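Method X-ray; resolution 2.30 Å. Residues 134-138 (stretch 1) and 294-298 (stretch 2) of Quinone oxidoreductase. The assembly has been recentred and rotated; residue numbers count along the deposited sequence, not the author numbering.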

# COMPACT_ATOMS: atom_id res chain seq x y z
N ALA A 134 10.01 -2.51 -5.87
CA ALA A 134 10.24 -1.07 -5.74
C ALA A 134 9.62 -0.14 -6.78
O ALA A 134 9.70 1.08 -6.64
CB ALA A 134 11.73 -0.80 -5.64
N ALA A 135 9.01 -0.69 -7.82
CA ALA A 135 8.38 0.14 -8.84
C ALA A 135 6.86 0.04 -8.73
O ALA A 135 6.14 0.58 -9.56
CB ALA A 135 8.83 -0.31 -10.23
N GLY A 136 6.39 -0.65 -7.69
CA GLY A 136 4.96 -0.80 -7.48
C GLY A 136 4.39 0.25 -6.55
O GLY A 136 5.09 1.19 -6.14
N ALA A 137 3.11 0.10 -6.22
CA ALA A 137 2.43 1.05 -5.35
C ALA A 137 3.11 1.15 -3.99
O ALA A 137 3.53 2.24 -3.58
CB ALA A 137 0.96 0.66 -5.17
N LEU A 138 3.23 0.03 -3.30
CA LEU A 138 3.86 0.02 -1.98
C LEU A 138 5.33 0.41 -2.09
O LEU A 138 5.84 1.23 -1.32
CB LEU A 138 3.74 -1.37 -1.35
CG LEU A 138 3.79 -1.46 0.18
CD1 LEU A 138 3.89 -2.92 0.59
CD2 LEU A 138 4.96 -0.67 0.74
N HIS A 294 2.73 -3.43 -14.79
CA HIS A 294 2.30 -2.09 -14.41
C HIS A 294 3.17 -1.53 -13.27
O HIS A 294 3.74 -2.28 -12.48
CB HIS A 294 0.82 -2.08 -13.98
CG HIS A 294 0.59 -2.42 -12.53
ND1 HIS A 294 0.61 -3.72 -12.06
CD2 HIS A 294 0.33 -1.63 -11.46
CE1 HIS A 294 0.36 -3.71 -10.76
NE2 HIS A 294 0.19 -2.46 -10.37
N THR A 295 3.28 -0.21 -13.22
CA THR A 295 4.05 0.44 -12.16
C THR A 295 3.12 1.41 -11.44
O THR A 295 2.18 1.94 -12.03
CB THR A 295 5.27 1.21 -12.72
OG1 THR A 295 4.84 2.16 -13.70
CG2 THR A 295 6.28 0.24 -13.35
N GLY A 296 3.39 1.64 -10.16
CA GLY A 296 2.55 2.55 -9.42
C GLY A 296 1.21 1.95 -9.03
O GLY A 296 0.99 0.75 -9.16
N LYS A 297 0.32 2.82 -8.56
CA LYS A 297 -1.01 2.44 -8.10
C LYS A 297 -2.05 2.31 -9.20
O LYS A 297 -2.13 3.16 -10.09
CB LYS A 297 -1.50 3.49 -7.11
CG LYS A 297 -2.77 3.12 -6.38
CD LYS A 297 -2.44 2.27 -5.16
CE LYS A 297 -3.63 2.17 -4.22
NZ LYS A 297 -3.22 1.49 -2.96
N VAL A 298 -2.87 1.27 -9.12
CA VAL A 298 -3.96 1.08 -10.08
C VAL A 298 -5.12 1.88 -9.52
O VAL A 298 -5.53 1.66 -8.39
CB VAL A 298 -4.41 -0.40 -10.20
CG1 VAL A 298 -5.63 -0.49 -11.11
CG2 VAL A 298 -3.27 -1.26 -10.75

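The contact between these two stretches is small, burying 209 Å² summed over both sides, and most of it falls on Ala-137, Ala-135 and Gly-296. Its one hydrogen bond across the gap joins main chain to main chain: Gly-296 N donates to Ala-135 O at 3.0 Å, with an angle of 154° at the hydrogen, good geometry for an amide-to-carbonyl bond. Because neither partner uses a side chain, the bond constrains the backbone course rather than residue identity.

Ala-135 contributes more than its carbonyl. The same oxygen, Ala-135 O, lies 3.3 Å from Thr-295 CB, so the threonine packs beside the acceptor. The CA-to-CB bonds of both residues run sideways to the opposing stretch, and the methyls meet at 4.1 Å between Ala-135 CB and Thr-295 CG2, a van der Waals distance. Thr-295 has chi1 at 56° (p).

Ala-137, which covers the most surface at 56 Å², points its CB toward the second stretch. That methyl reaches Lys-297 CD at 3.8 Å, a contact with the aliphatic part of the lysine; chi2 of Lys-297 sits at 85° (p) while its other chi angles are t, and its NZ is hydrogen-bonded elsewhere in the structure. Ala-137 CA and Gly-296 CA also form the closest CA pair, 4.3 Å apart, but Ala-137 N to Gly-296 O is 3.7 Å and is counted as proximity alone.

Gly-296 suits its position through its backbone: phi of 76° and psi of -168° describe a conformation that favours glycine. A CB there would point away from stretch 1, so the conformational argument does not depend on a clash across this contact. Gly-136, at the N-cap position before the helix, brings its CA to 3.9 Å from Gly-296 N, adding close backbone packing.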